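Local atomic coordinates of AAR187Cp (Eremothecium gossypii, PDB entry 3ZIL), a protein that probably regulates the establishment of sister-chromatid cohesion through cohesin, as the fungal Wpl1 member of the Wap1 family, seen here as its helical Wap1 domain. Residues V68-T76 / L85-K93; I112-F121 / T145-W155. All coordinates share one frame; numbering follows the deposited sequence.

Contact 1. Residues V68-T76 / L85-K93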
loop_
_atom_site.group_PDB
_atom_site.type_symbol
_atom_site.label_atom_id
_atom_site.label_comp_id
_atom_site.label_asym_id
_atom_site.label_seq_id
_atom_site.Cartn_x
_atom_site.Cartn_y
_atom_site.Cartn_z
ATOM N N VAL A 68 -21.748 17.802 17.293
ATOM C CA VAL A 68 -20.463 18.397 16.863
ATOM C C VAL A 68 -20.038 17.775 15.482
ATOM O O VAL A 68 -19.595 18.466 14.576
ATOM C CB VAL A 68 -19.358 18.252 17.990
ATOM C CG1 VAL A 68 -17.923 18.561 17.511
ATOM C CG2 VAL A 68 -19.703 19.173 19.115
ATOM N N TRP A 69 -20.217 16.459 15.333
ATOM C CA TRP A 69 -19.787 15.748 14.129
ATOM C C TRP A 69 -20.611 16.199 12.958
ATOM O O TRP A 69 -20.063 16.453 11.909
ATOM C CB TRP A 69 -19.950 14.236 14.304
ATOM C CG TRP A 69 -19.309 13.369 13.208
ATOM C CD1 TRP A 69 -19.889 12.903 12.007
ATOM C CD2 TRP A 69 -17.921 12.867 13.192
ATOM N NE1 TRP A 69 -18.982 12.166 11.264
ATOM C CE2 TRP A 69 -17.782 12.064 11.960
ATOM C CE3 TRP A 69 -16.840 12.944 14.088
ATOM C CZ2 TRP A 69 -16.610 11.402 11.661
ATOM C CZ3 TRP A 69 -15.659 12.251 13.785
ATOM C CH2 TRP A 69 -15.544 11.507 12.597
ATOM N N GLU A 70 -21.940 16.255 13.119
ATOM C CA GLU A 70 -22.797 16.632 11.968
ATOM C C GLU A 70 -22.534 18.084 11.573
ATOM O O GLU A 70 -22.603 18.433 10.385
ATOM C CB GLU A 70 -24.287 16.396 12.253
ATOM C CG GLU A 70 -24.635 14.914 12.312
ATOM C CD GLU A 70 -26.139 14.613 12.498
ATOM O OE1 GLU A 70 -26.954 15.531 12.741
ATOM O OE2 GLU A 70 -26.504 13.423 12.401
ATOM N N TRP A 71 -22.224 18.911 12.565
ATOM C CA TRP A 71 -21.826 20.288 12.301
ATOM C C TRP A 71 -20.518 20.344 11.539
ATOM O O TRP A 71 -20.475 20.980 10.462
ATOM C CB TRP A 71 -21.781 21.161 13.593
ATOM C CG TRP A 71 -21.464 22.598 13.264
ATOM C CD1 TRP A 71 -22.357 23.593 12.920
ATOM C CD2 TRP A 71 -20.137 23.210 13.142
ATOM N NE1 TRP A 71 -21.696 24.794 12.673
ATOM C CE2 TRP A 71 -20.364 24.626 12.808
ATOM C CE3 TRP A 71 -18.816 22.763 13.381
ATOM C CZ2 TRP A 71 -19.315 25.515 12.620
ATOM C CZ3 TRP A 71 -17.772 23.667 13.194
ATOM C CH2 TRP A 71 -18.009 25.015 12.818
ATOM N N CYS A 72 -19.464 19.642 12.002
ATOM C CA CYS A 72 -18.185 19.700 11.293
ATOM C C CYS A 72 -18.317 19.153 9.862
ATOM O O CYS A 72 -17.678 19.657 8.954
ATOM C CB CYS A 72 -17.033 18.944 12.010
ATOM S SG CYS A 72 -16.651 19.665 13.659
ATOM N N PHE A 73 -19.119 18.124 9.651
ATOM C CA PHE A 73 -19.041 17.402 8.342
ATOM C C PHE A 73 -20.248 17.656 7.518
ATOM O O PHE A 73 -20.507 16.941 6.588
ATOM C CB PHE A 73 -18.760 15.903 8.506
ATOM C CG PHE A 73 -17.433 15.641 9.154
ATOM C CD1 PHE A 73 -16.268 15.808 8.435
ATOM C CD2 PHE A 73 -17.339 15.323 10.523
ATOM C CE1 PHE A 73 -15.012 15.583 9.049
ATOM C CE2 PHE A 73 -16.111 15.109 11.135
ATOM C CZ PHE A 73 -14.934 15.275 10.394
ATOM N N GLN A 74 -20.975 18.719 7.847
ATOM C CA GLN A 74 -22.232 19.041 7.092
ATOM C C GLN A 74 -21.916 19.323 5.592
ATOM O O GLN A 74 -22.655 18.921 4.688
ATOM C CB GLN A 74 -22.986 20.242 7.735
ATOM C CG GLN A 74 -24.419 20.322 7.227
ATOM C CD GLN A 74 -25.166 21.579 7.672
ATOM O OE1 GLN A 74 -24.609 22.443 8.365
ATOM N NE2 GLN A 74 -26.455 21.665 7.306
ATOM N N GLY A 75 -20.838 20.044 5.363
ATOM C CA GLY A 75 -20.322 20.278 4.025
ATOM C C GLY A 75 -18.865 19.825 4.001
ATOM O O GLY A 75 -18.082 20.072 4.967
ATOM N N THR A 76 -18.493 19.138 2.935
ATOM C CA THR A 76 -17.087 18.731 2.742
ATOM C C THR A 76 -16.807 19.134 1.293
ATOM O O THR A 76 -17.680 19.042 0.427
ATOM C CB THR A 76 -16.905 17.232 2.918
ATOM O OG1 THR A 76 -17.882 16.584 2.128
ATOM C CG2 THR A 76 -17.175 16.751 4.352
ATOM N N LEU A 85 -8.440 20.293 6.168
ATOM C CA LEU A 85 -7.473 20.049 7.203
ATOM C C LEU A 85 -8.042 20.029 8.629
ATOM O O LEU A 85 -7.753 19.116 9.413
ATOM C CB LEU A 85 -6.345 21.047 7.127
ATOM C CG LEU A 85 -5.154 20.595 8.023
ATOM C CD1 LEU A 85 -4.529 19.262 7.567
ATOM C CD2 LEU A 85 -4.081 21.697 8.115
ATOM N N LEU A 86 -8.819 21.063 8.976
ATOM C CA LEU A 86 -9.497 21.111 10.242
ATOM C C LEU A 86 -10.408 19.893 10.409
ATOM O O LEU A 86 -10.523 19.369 11.502
ATOM C CB LEU A 86 -10.349 22.406 10.309
ATOM C CG LEU A 86 -9.602 23.718 10.104
ATOM C CD1 LEU A 86 -10.499 24.994 10.133
ATOM C CD2 LEU A 86 -8.436 23.811 11.082
ATOM N N GLN A 87 -11.105 19.487 9.329
ATOM C CA GLN A 87 -12.038 18.405 9.417
ATOM C C GLN A 87 -11.269 17.121 9.621
ATOM O O GLN A 87 -11.791 16.258 10.317
ATOM C CB GLN A 87 -12.921 18.254 8.146
ATOM C CG GLN A 87 -13.934 19.409 8.054
ATOM C CD GLN A 87 -14.620 19.469 6.715
ATOM O OE1 GLN A 87 -13.969 19.583 5.679
ATOM N NE2 GLN A 87 -15.958 19.513 6.736
ATOM N N CYS A 88 -10.113 16.969 8.978
ATOM C CA CYS A 88 -9.292 15.734 9.238
ATOM C C CYS A 88 -8.832 15.672 10.754
ATOM O O CYS A 88 -8.865 14.614 11.341
ATOM C CB CYS A 88 -8.053 15.719 8.378
ATOM S SG CYS A 88 -8.284 15.522 6.606
ATOM N N PHE A 89 -8.392 16.789 11.348
ATOM C CA PHE A 89 -8.116 16.850 12.799
ATOM C C PHE A 89 -9.320 16.403 13.698
ATOM O O PHE A 89 -9.158 15.538 14.545
ATOM C CB PHE A 89 -7.552 18.239 13.208
ATOM C CG PHE A 89 -7.497 18.437 14.685
ATOM C CD1 PHE A 89 -6.505 17.808 15.458
ATOM C CD2 PHE A 89 -8.490 19.164 15.332
ATOM C CE1 PHE A 89 -6.466 17.968 16.834
ATOM C CE2 PHE A 89 -8.467 19.296 16.721
ATOM C CZ PHE A 89 -7.454 18.697 17.471
ATOM N N ILE A 90 -10.536 16.927 13.443
ATOM C CA ILE A 90 -11.724 16.525 14.122
ATOM C C ILE A 90 -11.930 14.998 14.041
ATOM O O ILE A 90 -12.188 14.331 15.085
ATOM C CB ILE A 90 -12.958 17.291 13.572
ATOM C CG1 ILE A 90 -12.800 18.766 13.902
ATOM C CG2 ILE A 90 -14.274 16.640 14.048
ATOM C CD1 ILE A 90 -12.642 19.001 15.392
ATOM N N ALA A 91 -11.881 14.441 12.836
ATOM C CA ALA A 91 -12.082 12.992 12.689
ATOM C C ALA A 91 -11.065 12.235 13.533
ATOM O O ALA A 91 -11.396 11.244 14.187
ATOM C CB ALA A 91 -11.934 12.550 11.244
ATOM N N ASP A 92 -9.819 12.673 13.467
ATOM C CA ASP A 92 -8.766 12.081 14.294
ATOM C C ASP A 92 -8.873 12.365 15.822
ATOM O O ASP A 92 -8.498 11.524 16.593
ATOM C CB ASP A 92 -7.425 12.511 13.756
ATOM C CG ASP A 92 -6.236 11.746 14.349
ATOM O OD1 ASP A 92 -6.380 10.524 14.626
ATOM O OD2 ASP A 92 -5.126 12.412 14.465
ATOM N N LYS A 93 -9.395 13.512 16.242
ATOM C CA LYS A 93 -9.353 13.914 17.649
ATOM C C LYS A 93 -10.547 13.302 18.365
ATOM O O LYS A 93 -10.410 12.924 19.515
ATOM C CB LYS A 93 -9.441 15.449 17.767
ATOM C CG LYS A 93 -9.105 15.983 19.150
ATOM C CD LYS A 93 -7.750 15.505 19.673
ATOM C CE LYS A 93 -7.763 15.620 21.187
ATOM N NZ LYS A 93 -6.397 15.988 21.610
#

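Contact 2. Residues I112-F121 / T145-W155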
loop_
_atom_site.group_PDB
_atom_site.type_symbol
_atom_site.label_atom_id
_atom_site.label_comp_id
_atom_site.label_asym_id
_atom_site.label_seq_id
_atom_site.Cartn_x
_atom_site.Cartn_y
_atom_site.Cartn_z
ATOM N N ILE A 112 -12.245 12.192 0.656
ATOM C CA ILE A 112 -11.030 11.644 1.236
ATOM C C ILE A 112 -10.017 11.307 0.121
ATOM O O ILE A 112 -8.871 11.697 0.237
ATOM C CB ILE A 112 -11.335 10.400 2.086
ATOM C CG1 ILE A 112 -12.038 10.786 3.401
ATOM C CG2 ILE A 112 -10.090 9.562 2.377
ATOM C CD1 ILE A 112 -11.202 11.576 4.435
ATOM N N LEU A 113 -10.419 10.543 -0.905
ATOM C CA LEU A 113 -9.469 10.123 -1.979
ATOM C C LEU A 113 -8.876 11.342 -2.678
ATOM O O LEU A 113 -7.666 11.458 -2.792
ATOM C CB LEU A 113 -10.114 9.115 -2.993
ATOM C CG LEU A 113 -9.440 8.870 -4.369
ATOM C CD1 LEU A 113 -7.979 8.415 -4.216
ATOM C CD2 LEU A 113 -10.213 7.888 -5.266
ATOM N N PRO A 114 -9.726 12.322 -3.060
ATOM C CA PRO A 114 -9.133 13.549 -3.622
ATOM C C PRO A 114 -8.160 14.229 -2.736
ATOM O O PRO A 114 -7.076 14.669 -3.210
ATOM C CB PRO A 114 -10.364 14.474 -3.824
ATOM C CG PRO A 114 -11.412 13.528 -4.208
ATOM C CD PRO A 114 -11.190 12.328 -3.256
ATOM N N LEU A 115 -8.517 14.434 -1.471
ATOM C CA LEU A 115 -7.566 15.037 -0.582
ATOM C C LEU A 115 -6.296 14.174 -0.470
ATOM O O LEU A 115 -5.142 14.708 -0.490
ATOM C CB LEU A 115 -8.148 15.164 0.802
ATOM C CG LEU A 115 -9.221 16.214 1.113
ATOM C CD1 LEU A 115 -9.601 16.017 2.597
ATOM C CD2 LEU A 115 -8.584 17.522 0.748
ATOM N N ALA A 116 -6.467 12.872 -0.321
ATOM C CA ALA A 116 -5.254 11.964 -0.156
ATOM C C ALA A 116 -4.183 12.043 -1.250
ATOM O O ALA A 116 -2.989 11.695 -1.000
ATOM C CB ALA A 116 -5.677 10.524 0.002
ATOM N N THR A 117 -4.626 12.413 -2.458
ATOM C CA THR A 117 -3.841 12.382 -3.698
ATOM C C THR A 117 -3.525 13.769 -4.281
ATOM O O THR A 117 -3.035 13.873 -5.388
ATOM C CB THR A 117 -4.515 11.473 -4.758
ATOM O OG1 THR A 117 -5.862 11.856 -4.937
ATOM C CG2 THR A 117 -4.509 10.005 -4.300
ATOM N N ASP A 118 -3.753 14.838 -3.506
ATOM C CA ASP A 118 -3.397 16.157 -3.951
ATOM C C ASP A 118 -2.374 16.799 -2.970
ATOM O O ASP A 118 -2.764 17.301 -1.898
ATOM C CB ASP A 118 -4.677 16.982 -4.045
ATOM C CG ASP A 118 -4.421 18.394 -4.520
ATOM O OD1 ASP A 118 -3.257 18.794 -4.894
ATOM O OD2 ASP A 118 -5.360 19.143 -4.403
ATOM N N GLU A 119 -1.111 16.866 -3.389
ATOM C CA GLU A 119 -0.015 17.380 -2.554
ATOM C C GLU A 119 0.007 18.920 -2.396
ATOM O O GLU A 119 0.777 19.459 -1.622
ATOM C CB GLU A 119 1.396 16.898 -3.015
ATOM C CG GLU A 119 1.622 15.411 -3.390
ATOM C CD GLU A 119 1.196 15.068 -4.851
ATOM O OE1 GLU A 119 0.092 15.403 -5.251
ATOM O OE2 GLU A 119 1.904 14.381 -5.592
ATOM N N VAL A 120 -0.828 19.630 -3.102
ATOM C CA VAL A 120 -0.706 21.086 -3.044
ATOM C C VAL A 120 -1.493 21.563 -1.875
ATOM O O VAL A 120 -2.671 21.203 -1.729
ATOM C CB VAL A 120 -1.313 21.773 -4.260
ATOM C CG1 VAL A 120 -0.431 21.546 -5.481
ATOM C CG2 VAL A 120 -2.816 21.421 -4.423
ATOM N N PHE A 121 -0.828 22.265 -0.980
ATOM C CA PHE A 121 -1.499 22.773 0.202
ATOM C C PHE A 121 -1.145 24.257 0.358
ATOM O O PHE A 121 0.026 24.587 0.272
ATOM C CB PHE A 121 -1.133 21.948 1.437
ATOM C CG PHE A 121 -2.096 22.161 2.553
ATOM C CD1 PHE A 121 -3.333 21.546 2.530
ATOM C CD2 PHE A 121 -1.804 23.055 3.596
ATOM C CE1 PHE A 121 -4.252 21.779 3.566
ATOM C CE2 PHE A 121 -2.737 23.325 4.575
ATOM C CZ PHE A 121 -3.963 22.704 4.556
ATOM N N THR A 145 0.481 18.637 8.637
ATOM C CA THR A 145 0.159 20.015 8.309
ATOM C C THR A 145 -0.395 20.206 6.884
ATOM O O THR A 145 -0.500 21.304 6.387
ATOM C CB THR A 145 1.304 20.947 8.687
ATOM O OG1 THR A 145 2.492 20.568 7.981
ATOM C CG2 THR A 145 1.540 20.821 10.200
ATOM N N ASN A 146 -0.836 19.114 6.277
ATOM C CA ASN A 146 -1.439 19.217 5.009
ATOM C C ASN A 146 -2.422 18.054 4.910
ATOM O O ASN A 146 -2.326 17.050 5.681
ATOM C CB ASN A 146 -0.336 19.162 3.903
ATOM C CG ASN A 146 0.416 17.816 3.916
ATOM O OD1 ASN A 146 -0.086 16.822 3.468
ATOM N ND2 ASN A 146 1.611 17.801 4.465
ATOM N N THR A 147 -3.365 18.203 3.987
ATOM C CA THR A 147 -4.438 17.275 3.855
ATOM C C THR A 147 -4.017 16.020 3.081
ATOM O O THR A 147 -4.612 14.973 3.240
ATOM C CB THR A 147 -5.603 17.944 3.104
ATOM O OG1 THR A 147 -5.050 18.783 2.094
ATOM C CG2 THR A 147 -6.394 18.792 4.033
ATOM N N CYS A 148 -2.995 16.087 2.264
ATOM C CA CYS A 148 -2.559 14.848 1.571
ATOM C C CYS A 148 -2.216 13.812 2.624
ATOM O O CYS A 148 -2.809 12.727 2.708
ATOM C CB CYS A 148 -1.351 15.129 0.625
ATOM S SG CYS A 148 -0.543 13.570 0.034
ATOM N N GLU A 149 -1.313 14.167 3.522
ATOM C CA GLU A 149 -0.894 13.241 4.587
ATOM C C GLU A 149 -1.990 13.009 5.631
ATOM O O GLU A 149 -2.122 11.913 6.114
ATOM C CB GLU A 149 0.367 13.785 5.343
ATOM C CG GLU A 149 1.547 14.006 4.401
ATOM C CD GLU A 149 2.716 14.446 5.174
ATOM O OE1 GLU A 149 3.333 13.629 5.819
ATOM O OE2 GLU A 149 2.923 15.634 5.244
ATOM N N TYR A 150 -2.731 14.061 6.066
ATOM C CA TYR A 150 -3.756 13.805 7.046
ATOM C C TYR A 150 -4.884 12.858 6.471
ATOM O O TYR A 150 -5.416 12.060 7.173
ATOM C CB TYR A 150 -4.316 15.121 7.649
ATOM C CG TYR A 150 -4.454 15.029 9.177
ATOM C CD1 TYR A 150 -4.814 13.812 9.791
ATOM C CD2 TYR A 150 -4.185 16.139 10.014
ATOM C CE1 TYR A 150 -4.909 13.685 11.177
ATOM C CE2 TYR A 150 -4.294 16.017 11.403
ATOM C CZ TYR A 150 -4.647 14.783 11.977
ATOM O OH TYR A 150 -4.744 14.630 13.319
ATOM N N ALA A 151 -5.260 13.019 5.212
ATOM C CA ALA A 151 -6.354 12.295 4.620
ATOM C C ALA A 151 -5.931 10.865 4.397
ATOM O O ALA A 151 -6.706 9.938 4.742
ATOM C CB ALA A 151 -6.720 12.932 3.300
ATOM N N LEU A 152 -4.689 10.640 3.933
ATOM C CA LEU A 152 -4.124 9.219 3.914
ATOM C C LEU A 152 -4.227 8.539 5.324
ATOM O O LEU A 152 -4.682 7.393 5.470
ATOM C CB LEU A 152 -2.633 9.242 3.511
ATOM C CG LEU A 152 -2.367 9.533 2.002
ATOM C CD1 LEU A 152 -0.897 9.877 1.819
ATOM C CD2 LEU A 152 -2.734 8.321 1.073
ATOM N N TYR A 153 -3.782 9.301 6.335
ATOM C CA TYR A 153 -3.828 8.835 7.724
ATOM C C TYR A 153 -5.252 8.512 8.204
ATOM O O TYR A 153 -5.477 7.479 8.745
ATOM C CB TYR A 153 -3.199 9.865 8.671
ATOM C CG TYR A 153 -3.141 9.383 10.095
ATOM C CD1 TYR A 153 -2.128 8.486 10.508
ATOM C CD2 TYR A 153 -4.104 9.782 11.015
ATOM C CE1 TYR A 153 -2.057 8.045 11.805
ATOM C CE2 TYR A 153 -4.059 9.317 12.298
ATOM C CZ TYR A 153 -3.034 8.468 12.684
ATOM O OH TYR A 153 -3.051 8.018 13.989
ATOM N N ILE A 154 -6.210 9.429 8.000
ATOM C CA ILE A 154 -7.544 9.172 8.398
ATOM C C ILE A 154 -8.066 7.913 7.721
ATOM O O ILE A 154 -8.722 7.072 8.372
ATOM C CB ILE A 154 -8.498 10.354 8.050
ATOM C CG1 ILE A 154 -8.053 11.609 8.773
ATOM C CG2 ILE A 154 -9.949 9.914 8.317
ATOM C CD1 ILE A 154 -8.158 11.388 10.315
ATOM N N TRP A 155 -7.862 7.845 6.400
ATOM C CA TRP A 155 -8.379 6.788 5.569
ATOM C C TRP A 155 -7.849 5.455 6.016
ATOM O O TRP A 155 -8.619 4.500 6.160
ATOM C CB TRP A 155 -7.909 7.065 4.122
ATOM C CG TRP A 155 -8.477 6.113 3.081
ATOM C CD1 TRP A 155 -9.254 4.932 3.275
ATOM C CD2 TRP A 155 -8.268 6.202 1.635
ATOM N NE1 TRP A 155 -9.524 4.314 2.072
ATOM C CE2 TRP A 155 -8.913 5.007 1.044
ATOM C CE3 TRP A 155 -7.562 7.088 0.798
ATOM C CZ2 TRP A 155 -8.950 4.820 -0.308
ATOM C CZ3 TRP A 155 -7.572 6.868 -0.567
ATOM C CH2 TRP A 155 -8.275 5.759 -1.112
HETATM O O HOH W 1 -5.158 17.538 -0.322
HETATM O O HOH W 2 -1.724 18.471 0.762
#

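Contact 1. Residues V68-T76 / L85-K93
Q87 reaches across to the carbonyls of C72 and G75, where helix 54-72 gives way to a turn. Its chain, extended beyond CG (chi2 168°), carries NE2 to both: it donates to C72 O at 2.8 Å and to G75 O at 2.8 Å, each acceptor lying close to the amide plane. Beside this clamp the F73 ring and the glutamine chain lie antiparallel, ring and amide planes only 10° apart; CE1 lies 3.5 Å from Q87 CB, and the ring edge faces A91 N. I90 CG2, set opposite its own backbone N, lies between C72 SG (3.9 Å) and F73 CE2. W69 touches A91 CA through CH2 at 3.8 Å and also backs F73, whose CE2 sits over the centre of one indole face; R102 O, accepting from W69 NE1, positions that indole. An alanine in place of Q87 would probably leave the C72 and G75 carbonyls without this donor and the turn less firmly fixed, although R39 also bonds both. The helix segments run nearly antiparallel, at 159°, as a helical hairpin, with helix 36-52 against Q87, F89 and I90 and helix 147-158 against L85, C88 and D92.

Contact 2. Residues I112-F121 / T145-W155
I112, A116 and A151 meet where two helices of the all-helical Wap1 domain pack together, the axes of residues 112-116 and 147-155 approaching to 7.9 Å at 135°. The small A116 and A151 are consistent with so close an approach: A151 CB lies 3.6 Å from L115 CB and touches A116 N, and L115 O receives a CA-H...O contact from C148. At one end W155, its CG anti to the backbone N (chi1 -174°), carries its indole to helix 108-116. I112 CG2 comes within 3.7 Å of W155 CB, A116 CB meets the ring at its edge, and L113 CD1 lies along CZ3 and CH2 of the indole. L152 closes in on A116 CB with CD2, while helices 168-178 and 185-193 pack against L152 and W155.

At the other end F121 covers the start of helix 147-158. N146 CA stands over the centre of its ring, 3.9 Å from the centroid, a CH-pi contact, whereas T147 OG1 approaches the ring edge. N146 is the N-cap: its OD1 accepts from E149 N along an almost straight bond (177°), and its ND2 donates to E149 OE2, so E149 holds both polar atoms of the amide, which would fix its rotation. Water bridges polar atoms between the segments: one molecule donates to L115 O and D118 O and accepts from T147 OG1, and a second donates to D118 O and accepts from C148 N at 3.1 Å.

In the fold
Followed from the N terminus, the two contacts come in series. Contact 1 closes a short loop, joining the end of helix 54-72 to helix 81-93 across eight residues. The chain then passes to helix 108-116, and contact 2 closes a longer loop of 23 residues, which includes helix 129-141, by bringing in helix 147-158. The loops neither nest nor cross. The centres of the two contacts lie about 14 Å apart, and they touch through helices 81-93 and 147-158: D92 OD2 meets Y150 OH in a probable hydrogen bond, and C88 O packs on I154 CD1. Both contacts lie on the same side of the chain's centre and tie these neighbouring helices together.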